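Local coordinates for protein D-aminopeptidase (Bacillus subtilis, PDB 1HI9) that hydrolyses N-terminal residues from peptides containing D-amino acids, as a zinc-dependent aminopeptidase that assembles into a self-compartmentalizing homodecamer, at residues Y4-D8 against M87-L91; Y28-L33 against N64-V68; E53-D58 against A75-S79; L136-V140 against P210-P214. One frame throughout, in Å; residues are numbered along the deposited sequence.

Interaction 1: residues Y4-D8 against M87-L91; sequences YMSVD and MVEGL. With ZN (zinc ion), chain F; ZN (zinc ion), chain G.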
loop_
_atom_site.group_PDB
_atom_site.type_symbol
_atom_site.label_atom_id
_atom_site.label_comp_id
_atom_site.label_asym_id
_atom_site.label_seq_id
_atom_site.Cartn_x
_atom_site.Cartn_y
_atom_site.Cartn_z
ATOM N N TYR A 4 39.624 13.306 -18.680
ATOM C CA TYR A 4 38.301 12.688 -18.673
ATOM C C TYR A 4 38.100 11.859 -17.415
ATOM O O TYR A 4 38.970 11.073 -17.034
ATOM C CB TYR A 4 38.125 11.765 -19.870
ATOM C CG TYR A 4 36.746 11.137 -19.938
ATOM C CD1 TYR A 4 35.659 11.852 -20.459
ATOM C CD2 TYR A 4 36.521 9.840 -19.470
ATOM C CE1 TYR A 4 34.381 11.288 -20.515
ATOM C CE2 TYR A 4 35.248 9.268 -19.518
ATOM C CZ TYR A 4 34.185 9.995 -20.044
ATOM O OH TYR A 4 32.935 9.422 -20.133
ATOM N N MET A 5 36.936 12.012 -16.790
ATOM C CA MET A 5 36.623 11.268 -15.575
ATOM C C MET A 5 35.325 10.475 -15.670
ATOM O O MET A 5 34.282 11.002 -16.045
ATOM C CB MET A 5 36.535 12.209 -14.373
ATOM C CG MET A 5 37.852 12.460 -13.674
ATOM S SD MET A 5 37.678 13.506 -12.209
ATOM C CE MET A 5 36.756 12.451 -11.124
ATOM N N SER A 6 35.406 9.195 -15.334
ATOM C CA SER A 6 34.243 8.325 -15.328
ATOM C C SER A 6 34.072 7.958 -13.869
ATOM O O SER A 6 34.966 7.352 -13.272
ATOM C CB SER A 6 34.490 7.069 -16.153
ATOM O OG SER A 6 33.393 6.179 -16.045
ATOM N N VAL A 7 32.936 8.329 -13.287
ATOM C CA VAL A 7 32.700 8.036 -11.881
ATOM C C VAL A 7 31.555 7.062 -11.620
ATOM O O VAL A 7 30.399 7.347 -11.933
ATOM C CB VAL A 7 32.410 9.328 -11.077
ATOM C CG1 VAL A 7 32.469 9.029 -9.583
ATOM C CG2 VAL A 7 33.408 10.413 -11.449
ATOM N N ASP A 8 31.896 5.914 -11.037
ATOM C CA ASP A 8 30.919 4.895 -10.678
ATOM C C ASP A 8 30.684 5.049 -9.172
ATOM O O ASP A 8 31.303 5.905 -8.532
ATOM C CB ASP A 8 31.470 3.500 -10.988
ATOM C CG ASP A 8 30.384 2.511 -11.359
ATOM O OD1 ASP A 8 29.191 2.847 -11.228
ATOM O OD2 ASP A 8 30.723 1.390 -11.782
ATOM N N MET A 87 28.987 4.744 -19.862
ATOM C CA MET A 87 30.081 5.078 -18.959
ATOM C C MET A 87 31.244 5.873 -19.562
ATOM O O MET A 87 32.003 6.504 -18.826
ATOM C CB MET A 87 30.615 3.803 -18.305
ATOM C CG MET A 87 29.564 3.046 -17.525
ATOM S SD MET A 87 30.216 1.643 -16.590
ATOM C CE MET A 87 30.910 2.462 -15.181
ATOM N N VAL A 88 31.400 5.845 -20.883
ATOM C CA VAL A 88 32.482 6.600 -21.507
ATOM C C VAL A 88 31.982 7.701 -22.447
ATOM O O VAL A 88 32.701 8.148 -23.337
ATOM C CB VAL A 88 33.486 5.668 -22.261
ATOM C CG1 VAL A 88 34.370 4.951 -21.251
ATOM C CG2 VAL A 88 32.738 4.648 -23.121
ATOM N N GLU A 89 30.745 8.135 -22.233
ATOM C CA GLU A 89 30.153 9.203 -23.022
ATOM C C GLU A 89 30.982 10.482 -22.876
ATOM O O GLU A 89 31.356 10.876 -21.767
ATOM C CB GLU A 89 28.727 9.482 -22.550
ATOM C CG GLU A 89 28.088 10.642 -23.276
ATOM C CD GLU A 89 27.897 10.352 -24.756
ATOM O OE1 GLU A 89 27.873 11.324 -25.555
ATOM O OE2 GLU A 89 27.763 9.155 -25.119
ATOM N N GLY A 90 31.278 11.118 -24.004
ATOM C CA GLY A 90 32.045 12.351 -23.977
ATOM C C GLY A 90 33.546 12.184 -24.130
ATOM O O GLY A 90 34.275 13.167 -24.245
ATOM N N LEU A 91 34.014 10.945 -24.137
ATOM C CA LEU A 91 35.443 10.674 -24.275
ATOM C C LEU A 91 35.851 10.583 -25.756
ATOM O O LEU A 91 35.333 9.744 -26.491
ATOM C CB LEU A 91 35.780 9.355 -23.563
ATOM C CG LEU A 91 37.209 9.137 -23.049
ATOM C CD1 LEU A 91 37.339 7.739 -22.469
ATOM C CD2 LEU A 91 38.211 9.327 -24.166
HETATM ZN ZN ZN F . 29.895 -0.388 -12.245
HETATM ZN ZN ZN G . 27.680 1.218 -10.695
HETATM O O HOH W 1 27.832 -0.415 -12.645
#

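Interaction 2: residues Y28-L33 against N64-V68; sequences YERGRL and NNLMV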
loop_
_atom_site.group_PDB
_atom_site.type_symbol
_atom_site.label_atom_id
_atom_site.label_comp_id
_atom_site.label_asym_id
_atom_site.label_seq_id
_atom_site.Cartn_x
_atom_site.Cartn_y
_atom_site.Cartn_z
ATOM N N TYR A 28 21.155 6.031 0.298
ATOM C CA TYR A 28 21.517 6.604 -0.996
ATOM C C TYR A 28 21.940 8.078 -0.945
ATOM O O TYR A 28 22.969 8.449 -1.521
ATOM C CB TYR A 28 20.362 6.446 -1.989
ATOM C CG TYR A 28 20.653 7.074 -3.333
ATOM C CD1 TYR A 28 21.645 6.554 -4.172
ATOM C CD2 TYR A 28 19.964 8.212 -3.753
ATOM C CE1 TYR A 28 21.939 7.158 -5.394
ATOM C CE2 TYR A 28 20.254 8.820 -4.965
ATOM C CZ TYR A 28 21.237 8.294 -5.781
ATOM O OH TYR A 28 21.525 8.902 -6.979
ATOM N N GLU A 29 21.149 8.914 -0.271
ATOM C CA GLU A 29 21.465 10.339 -0.190
ATOM C C GLU A 29 22.843 10.607 0.415
ATOM O O GLU A 29 23.552 11.514 -0.024
ATOM C CB GLU A 29 20.373 11.095 0.583
ATOM C CG GLU A 29 19.075 11.262 -0.191
ATOM C CD GLU A 29 18.109 12.235 0.474
ATOM O OE1 GLU A 29 18.492 13.412 0.706
ATOM O OE2 GLU A 29 16.961 11.823 0.760
ATOM N N ARG A 30 23.230 9.817 1.413
ATOM C CA ARG A 30 24.550 9.977 2.011
ATOM C C ARG A 30 25.580 9.506 0.998
ATOM O O ARG A 30 26.651 10.097 0.863
ATOM C CB ARG A 30 24.683 9.132 3.275
ATOM C CG ARG A 30 23.867 9.622 4.458
ATOM C CD ARG A 30 23.783 8.530 5.517
ATOM N NE ARG A 30 25.100 8.099 5.965
ATOM C CZ ARG A 30 25.362 6.904 6.483
ATOM N NH1 ARG A 30 24.396 6.005 6.617
ATOM N NH2 ARG A 30 26.597 6.608 6.876
ATOM N N GLY A 31 25.241 8.435 0.287
ATOM C CA GLY A 31 26.135 7.887 -0.713
ATOM C C GLY A 31 26.510 8.861 -1.813
ATOM O O GLY A 31 27.688 9.012 -2.121
ATOM N N ARG A 32 25.524 9.526 -2.408
ATOM C CA ARG A 32 25.824 10.453 -3.492
ATOM C C ARG A 32 26.562 11.687 -2.997
ATOM O O ARG A 32 27.254 12.355 -3.765
ATOM C CB ARG A 32 24.550 10.845 -4.239
ATOM C CG ARG A 32 23.566 11.671 -3.464
ATOM C CD ARG A 32 22.328 11.931 -4.310
ATOM N NE ARG A 32 21.370 12.771 -3.597
ATOM C CZ ARG A 32 20.138 13.036 -4.017
ATOM N NH1 ARG A 32 19.692 12.522 -5.163
ATOM N NH2 ARG A 32 19.356 13.818 -3.279
ATOM N N LEU A 33 26.434 11.971 -1.706
ATOM C CA LEU A 33 27.123 13.107 -1.129
ATOM C C LEU A 33 28.602 12.737 -1.073
ATOM O O LEU A 33 29.471 13.485 -1.528
ATOM C CB LEU A 33 26.598 13.388 0.278
ATOM C CG LEU A 33 26.643 14.853 0.740
ATOM C CD1 LEU A 33 26.262 14.915 2.208
ATOM C CD2 LEU A 33 28.023 15.452 0.532
ATOM N N ASN A 64 22.515 10.014 -12.428
ATOM C CA ASN A 64 22.040 11.303 -11.947
ATOM C C ASN A 64 22.350 11.366 -10.446
ATOM O O ASN A 64 21.602 11.951 -9.648
ATOM C CB ASN A 64 20.531 11.458 -12.204
ATOM C CG ASN A 64 19.713 10.303 -11.642
ATOM O OD1 ASN A 64 20.212 9.493 -10.848
ATOM N ND2 ASN A 64 18.443 10.231 -12.038
ATOM N N ASN A 65 23.484 10.765 -10.090
ATOM C CA ASN A 65 23.951 10.666 -8.706
ATOM C C ASN A 65 24.821 11.839 -8.261
ATOM O O ASN A 65 24.600 12.422 -7.199
ATOM C CB ASN A 65 24.744 9.369 -8.530
ATOM C CG ASN A 65 24.080 8.191 -9.193
ATOM O OD1 ASN A 65 23.048 7.720 -8.729
ATOM N ND2 ASN A 65 24.659 7.717 -10.303
ATOM N N LEU A 66 25.833 12.166 -9.057
ATOM C CA LEU A 66 26.697 13.287 -8.716
ATOM C C LEU A 66 25.814 14.523 -8.576
ATOM O O LEU A 66 24.952 14.775 -9.418
ATOM C CB LEU A 66 27.749 13.498 -9.802
ATOM C CG LEU A 66 28.820 12.408 -9.853
ATOM C CD1 LEU A 66 29.711 12.619 -11.060
ATOM C CD2 LEU A 66 29.630 12.426 -8.569
ATOM N N MET A 67 26.022 15.285 -7.509
ATOM C CA MET A 67 25.201 16.470 -7.262
ATOM C C MET A 67 25.781 17.699 -7.934
ATOM O O MET A 67 26.824 18.211 -7.532
ATOM C CB MET A 67 25.048 16.686 -5.758
ATOM C CG MET A 67 24.578 15.434 -5.045
ATOM S SD MET A 67 24.016 15.707 -3.388
ATOM C CE MET A 67 25.536 15.773 -2.470
ATOM N N VAL A 68 25.087 18.174 -8.961
ATOM C CA VAL A 68 25.555 19.319 -9.728
ATOM C C VAL A 68 25.787 20.573 -8.883
ATOM O O VAL A 68 26.670 21.368 -9.189
ATOM C CB VAL A 68 24.579 19.625 -10.890
ATOM C CG1 VAL A 68 23.254 20.128 -10.340
ATOM C CG2 VAL A 68 25.205 20.637 -11.833
#

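Interaction 3: residues E53-D58 against A75-S79; sequences EVLVND and ADLIS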
loop_
_atom_site.group_PDB
_atom_site.type_symbol
_atom_site.label_atom_id
_atom_site.label_comp_id
_atom_site.label_asym_id
_atom_site.label_seq_id
_atom_site.Cartn_x
_atom_site.Cartn_y
_atom_site.Cartn_z
ATOM N N GLU A 53 41.014 21.462 -18.293
ATOM C CA GLU A 53 39.639 20.987 -18.446
ATOM C C GLU A 53 39.452 19.615 -17.812
ATOM O O GLU A 53 40.311 18.739 -17.932
ATOM C CB GLU A 53 39.268 20.905 -19.930
ATOM C CG GLU A 53 38.247 21.934 -20.379
ATOM C CD GLU A 53 37.806 21.743 -21.833
ATOM O OE1 GLU A 53 38.635 21.923 -22.751
ATOM O OE2 GLU A 53 36.624 21.410 -22.061
ATOM N N VAL A 54 38.327 19.435 -17.132
ATOM C CA VAL A 54 38.012 18.162 -16.498
ATOM C C VAL A 54 36.549 17.831 -16.763
ATOM O O VAL A 54 35.653 18.474 -16.220
ATOM C CB VAL A 54 38.237 18.204 -14.980
ATOM C CG1 VAL A 54 37.955 16.836 -14.384
ATOM C CG2 VAL A 54 39.657 18.631 -14.676
ATOM N N LEU A 55 36.324 16.834 -17.618
ATOM C CA LEU A 55 34.982 16.392 -17.967
ATOM C C LEU A 55 34.623 15.244 -17.035
ATOM O O LEU A 55 35.320 14.224 -17.004
ATOM C CB LEU A 55 34.938 15.892 -19.414
ATOM C CG LEU A 55 33.693 16.211 -20.239
ATOM C CD1 LEU A 55 33.595 15.230 -21.385
ATOM C CD2 LEU A 55 32.454 16.136 -19.376
ATOM N N VAL A 56 33.536 15.409 -16.287
ATOM C CA VAL A 56 33.091 14.395 -15.339
ATOM C C VAL A 56 31.796 13.739 -15.799
ATOM O O VAL A 56 30.755 14.391 -15.896
ATOM C CB VAL A 56 32.881 15.003 -13.932
ATOM C CG1 VAL A 56 32.588 13.896 -12.916
ATOM C CG2 VAL A 56 34.119 15.793 -13.525
ATOM N N ASN A 57 31.874 12.439 -16.078
ATOM C CA ASN A 57 30.732 11.659 -16.544
ATOM C C ASN A 57 30.213 10.729 -15.444
ATOM O O ASN A 57 30.916 9.813 -15.003
ATOM C CB ASN A 57 31.134 10.822 -17.763
ATOM C CG ASN A 57 29.964 10.070 -18.375
ATOM O OD1 ASN A 57 30.117 8.959 -18.886
ATOM N ND2 ASN A 57 28.794 10.674 -18.336
ATOM N N ASP A 58 28.985 10.971 -15.001
ATOM C CA ASP A 58 28.363 10.145 -13.972
ATOM C C ASP A 58 28.134 8.813 -14.665
ATOM O O ASP A 58 27.379 8.744 -15.641
ATOM C CB ASP A 58 27.021 10.755 -13.552
ATOM C CG ASP A 58 26.458 10.128 -12.295
ATOM O OD1 ASP A 58 26.530 8.885 -12.167
ATOM O OD2 ASP A 58 25.927 10.877 -11.443
ATOM N N ALA A 75 34.414 22.269 -13.071
ATOM C CA ALA A 75 34.346 21.029 -13.824
ATOM C C ALA A 75 33.061 20.991 -14.628
ATOM O O ALA A 75 32.091 21.659 -14.285
ATOM C CB ALA A 75 34.418 19.833 -12.880
ATOM N N ASP A 76 33.066 20.220 -15.709
ATOM C CA ASP A 76 31.892 20.070 -16.561
ATOM C C ASP A 76 31.292 18.696 -16.295
ATOM O O ASP A 76 31.961 17.669 -16.480
ATOM C CB ASP A 76 32.281 20.192 -18.036
ATOM C CG ASP A 76 32.908 21.545 -18.368
ATOM O OD1 ASP A 76 32.224 22.582 -18.175
ATOM O OD2 ASP A 76 34.081 21.567 -18.823
ATOM N N LEU A 77 30.025 18.680 -15.880
ATOM C CA LEU A 77 29.336 17.439 -15.544
ATOM C C LEU A 77 28.365 16.923 -16.587
ATOM O O LEU A 77 27.547 17.666 -17.115
ATOM C CB LEU A 77 28.581 17.593 -14.215
ATOM C CG LEU A 77 27.659 16.445 -13.796
ATOM C CD1 LEU A 77 28.480 15.223 -13.426
ATOM C CD2 LEU A 77 26.806 16.882 -12.619
ATOM N N ILE A 78 28.474 15.632 -16.880
ATOM C CA ILE A 78 27.578 14.977 -17.821
ATOM C C ILE A 78 26.664 14.171 -16.923
ATOM O O ILE A 78 27.100 13.212 -16.281
ATOM C CB ILE A 78 28.310 14.008 -18.760
ATOM C CG1 ILE A 78 29.170 14.795 -19.752
ATOM C CG2 ILE A 78 27.296 13.131 -19.489
ATOM C CD1 ILE A 78 29.902 13.928 -20.757
ATOM N N SER A 79 25.398 14.565 -16.869
ATOM C CA SER A 79 24.434 13.893 -16.018
ATOM C C SER A 79 23.288 13.350 -16.858
ATOM O O SER A 79 22.878 13.967 -17.840
ATOM C CB SER A 79 23.919 14.882 -14.968
ATOM O OG SER A 79 23.138 14.231 -13.986
HETATM O O HOH W 2 36.470 21.448 -17.243
HETATM O O HOH W 3 24.763 13.515 -12.015
#

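Interaction 4: residues L136-V140 against P210-P214; sequences LNAYV and PLTPP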
loop_
_atom_site.group_PDB
_atom_site.type_symbol
_atom_site.label_atom_id
_atom_site.label_comp_id
_atom_site.label_asym_id
_atom_site.label_seq_id
_atom_site.Cartn_x
_atom_site.Cartn_y
_atom_site.Cartn_z
ATOM N N LEU A 136 36.247 -2.905 -20.574
ATOM C CA LEU A 136 35.542 -2.366 -21.727
ATOM C C LEU A 136 35.757 -0.860 -21.856
ATOM O O LEU A 136 36.002 -0.363 -22.954
ATOM C CB LEU A 136 34.041 -2.649 -21.636
ATOM C CG LEU A 136 33.551 -4.057 -21.972
ATOM C CD1 LEU A 136 32.013 -4.081 -21.893
ATOM C CD2 LEU A 136 34.011 -4.464 -23.367
ATOM N N ASN A 137 35.666 -0.132 -20.745
ATOM C CA ASN A 137 35.844 1.312 -20.811
ATOM C C ASN A 137 37.284 1.678 -21.195
ATOM O O ASN A 137 37.519 2.664 -21.907
ATOM C CB ASN A 137 35.450 1.978 -19.485
ATOM C CG ASN A 137 33.998 1.704 -19.095
ATOM O OD1 ASN A 137 33.171 1.328 -19.931
ATOM N ND2 ASN A 137 33.685 1.902 -17.831
ATOM N N ALA A 138 38.240 0.865 -20.750
ATOM C CA ALA A 138 39.635 1.113 -21.071
ATOM C C ALA A 138 39.832 0.911 -22.568
ATOM O O ALA A 138 40.526 1.690 -23.226
ATOM C CB ALA A 138 40.541 0.172 -20.276
ATOM N N TYR A 139 39.198 -0.127 -23.112
ATOM C CA TYR A 139 39.304 -0.411 -24.538
ATOM C C TYR A 139 38.704 0.714 -25.376
ATOM O O TYR A 139 39.236 1.046 -26.438
ATOM C CB TYR A 139 38.616 -1.733 -24.878
ATOM C CG TYR A 139 39.509 -2.944 -24.743
ATOM C CD1 TYR A 139 39.038 -4.114 -24.154
ATOM C CD2 TYR A 139 40.823 -2.924 -25.208
ATOM C CE1 TYR A 139 39.849 -5.234 -24.024
ATOM C CE2 TYR A 139 41.647 -4.042 -25.087
ATOM C CZ TYR A 139 41.151 -5.195 -24.492
ATOM O OH TYR A 139 41.951 -6.314 -24.367
ATOM N N VAL A 140 37.595 1.297 -24.919
ATOM C CA VAL A 140 36.991 2.391 -25.673
ATOM C C VAL A 140 37.932 3.589 -25.592
ATOM O O VAL A 140 38.058 4.345 -26.540
ATOM C CB VAL A 140 35.602 2.783 -25.122
ATOM C CG1 VAL A 140 35.094 4.026 -25.848
ATOM C CG2 VAL A 140 34.628 1.629 -25.308
ATOM N N PRO A 210 47.776 3.657 -24.077
ATOM C CA PRO A 210 46.369 3.361 -24.349
ATOM C C PRO A 210 46.164 1.865 -24.545
ATOM O O PRO A 210 47.010 1.190 -25.124
ATOM C CB PRO A 210 46.090 4.150 -25.629
ATOM C CG PRO A 210 47.020 5.319 -25.516
ATOM C CD PRO A 210 48.290 4.653 -25.032
ATOM N N LEU A 211 45.043 1.353 -24.046
ATOM C CA LEU A 211 44.733 -0.059 -24.183
ATOM C C LEU A 211 44.119 -0.259 -25.567
ATOM O O LEU A 211 42.897 -0.318 -25.718
ATOM C CB LEU A 211 43.732 -0.485 -23.109
ATOM C CG LEU A 211 43.920 -1.868 -22.481
ATOM C CD1 LEU A 211 42.609 -2.295 -21.837
ATOM C CD2 LEU A 211 44.339 -2.879 -23.520
ATOM N N THR A 212 44.974 -0.355 -26.577
ATOM C CA THR A 212 44.515 -0.517 -27.946
ATOM C C THR A 212 43.677 -1.774 -28.142
ATOM O O THR A 212 44.108 -2.885 -27.811
ATOM C CB THR A 212 45.707 -0.542 -28.919
ATOM O OG1 THR A 212 46.504 0.630 -28.714
ATOM C CG2 THR A 212 45.219 -0.579 -30.367
ATOM N N PRO A 213 42.454 -1.612 -28.673
ATOM C CA PRO A 213 41.562 -2.744 -28.909
ATOM C C PRO A 213 41.741 -3.296 -30.314
ATOM O O PRO A 213 42.259 -2.617 -31.194
ATOM C CB PRO A 213 40.189 -2.122 -28.722
ATOM C CG PRO A 213 40.385 -0.784 -29.376
ATOM C CD PRO A 213 41.725 -0.339 -28.823
ATOM N N PRO A 214 41.317 -4.545 -30.540
ATOM C CA PRO A 214 41.429 -5.175 -31.858
ATOM C C PRO A 214 40.654 -4.356 -32.891
ATOM O O PRO A 214 39.744 -3.609 -32.535
ATOM C CB PRO A 214 40.788 -6.543 -31.642
ATOM C CG PRO A 214 41.058 -6.824 -30.194
ATOM C CD PRO A 214 40.790 -5.491 -29.543
#

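Interaction 1: residues Y4-D8 against M87-L91
Tyr4 OH donates a hydrogen bond to Glu89 O at 2.7 Å. The acceptor lies inside a type II beta turn running from Val88 to Leu91, closed by Leu91 N to Val88 O at 3.2 Å, with Gly90 at the positive phi this turn favours. Apolar packing follows on the same ring. Leu91 CB sits 3.8 Å from the centroid of the Tyr4 ring, almost on the ring normal, a CH-pi contact over the face.

Strand 2-7 lies inside the mixed sheet, between parallel strands 53-58 and 97-103, and the metal ligand Asp8 follows directly on its C-terminal end. Asp8 bridges the two zinc ions: OD2 lies 2.0 Å from one ZN and Asp8 OD1 2.3 Å from the other, with a water between the metals and His104, Glu133, Glu10 and His60 completing the sites. Met87 reaches this ligand through its methyl, CE standing 3.6 Å from Asp8 OD2. Ser6 OG, 3.1 Å from Met87 O, hydrogen-bonds to Ser59 and Tyr103.

Interaction 2: residues Y28-L33 against N64-V68
The N-terminal turn and a half of helix 28-48 lies beside an irregular segment, 64-68, and the backbones come closest at Arg32 and Asn65, whose CA atoms are 5.5 Å apart. The helical hydrogen bond from Arg32 N to Tyr28 O (2.9 Å) places these two residues one turn apart, so both can address the loop. Arg32 directs its CA-to-CB bond toward it, and Arg32 CB packs 3.4 Å from Asn65 O.

The polar link is Tyr28 OH to Asn65 OD1, a short hydrogen bond of 2.6 Å at the ring edge. Segment 64-68 belongs to the connection between parallel strands 53-58 and 76-80, and Asn65 also ties it inward: its ND2 hydrogen-bonds to Asp58 OD1 and to the backbone O of His60, a zinc ligand. The Asn65 amide is thus engaged at both ends, about 7 Å from a zinc ion.

Met67 provides the apolar part. Its CE meets Leu33 CA at 3.4 Å and Leu33 CG at 3.5 Å, while Met67 SD is 4.0 Å from Arg32 NE. The Arg32 guanidinium continues past the thioether to hydrogen-bond with Asn27 of a neighbouring subunit, and Asn64 pairs with Asp17 of that same subunit.

Interaction 3: residues E53-D58 against A75-S79
Strands 53-58 and 76-80 form a parallel ladder at one side of the mixed sheet; the axes of segments 53-58 and 76-79 approach to 4.7 Å at 20°. Four backbone hydrogen bonds alternate in direction: Asp76 N to Val54 O (3.2 Å), Val56 N to Asp76 O (2.8 Å), Ile78 N to Val56 O (2.8 Å) and Asp58 N to Ile78 O (3.2 Å). Val56, Asp76 and Ile78 each use both NH and CO here; Leu55 and Asn57 turn theirs to strand 2-7, while Leu77 to Ser79 pair antiparallel with a strand of a neighbouring subunit.

Leu55 CD2 meets Ile78 CG1 at 3.6 Å on one face, and Val56 CG1 approaches Leu77 CD1 at 4.3 Å on the other. Like-charged Glu53 OE2 and Asp76 OD2 stand 4.1 Å apart. A water accepts from Val54 N (2.7 Å) and donates to Asp76 OD2 (2.9 Å). Asp58 OD2 accepts from Leu66 N and from a second water (2.9 Å), which accepts from Ser79 OG at 2.7 Å.

Interaction 4: residues L136-V140 against P210-P214
Helix 133-143, which begins with the zinc ligand Glu133, is here packed against the proline-rich connection between helix 187-203 and strand 218-223. The contact is structural packing, with Ala138 about 13 Å from the nearer zinc. Leu211, at the centre of an inverse gamma turn, points its CA-to-CB bond at the helix. Its CD1 lies 4.0 Å from the centroid of the Tyr139 ring in a CH-pi contact over the face, and Leu211 CD1 also touches Ala138 CB at 3.6 Å. The other methyl, Leu211 CD2, comes to 3.3 Å from Tyr139 CE2.

Farther along, Pro213 closes on the same tyrosine: Pro213 CB is 3.7 Å from Tyr139 CD2, and Pro213 CG is 3.6 Å from Tyr139 O. The aromatic side chain also touches Ile126 and Val131 of the antiparallel sheet and Met254 of helix 254-268.

No hydrogen bond crosses between the segments, so the extended loop is held to the helix by shape and apolar contact, with Tyr139 as the shared surface for leucine and proline.

Interactions 1 and 3 share the mixed sheet: strands 2-7 and 53-58 are neighbours, and Met5 N hydrogen-bonds to Leu55 O at 2.7 Å. Interactions 1, 2 and 3 are buried, interaction 1 nearest the chain's centre; interaction 4 is only partly buried. Interaction 1 includes metal ligation, whereas interaction 3 relies on regular backbone pairing and extends the sheet into another subunit. Interaction 2 joins it through Asp58, which takes up donors of the 64-68 loop, and its side chains likewise reach a neighbouring subunit. Interaction 4 is almost wholly apolar and meets interaction 1 where Val88 packs on Asn137 and Val140. Interactions 2 and 4 lie on opposite sides of the chain's centre, about 29 Å apart between centres.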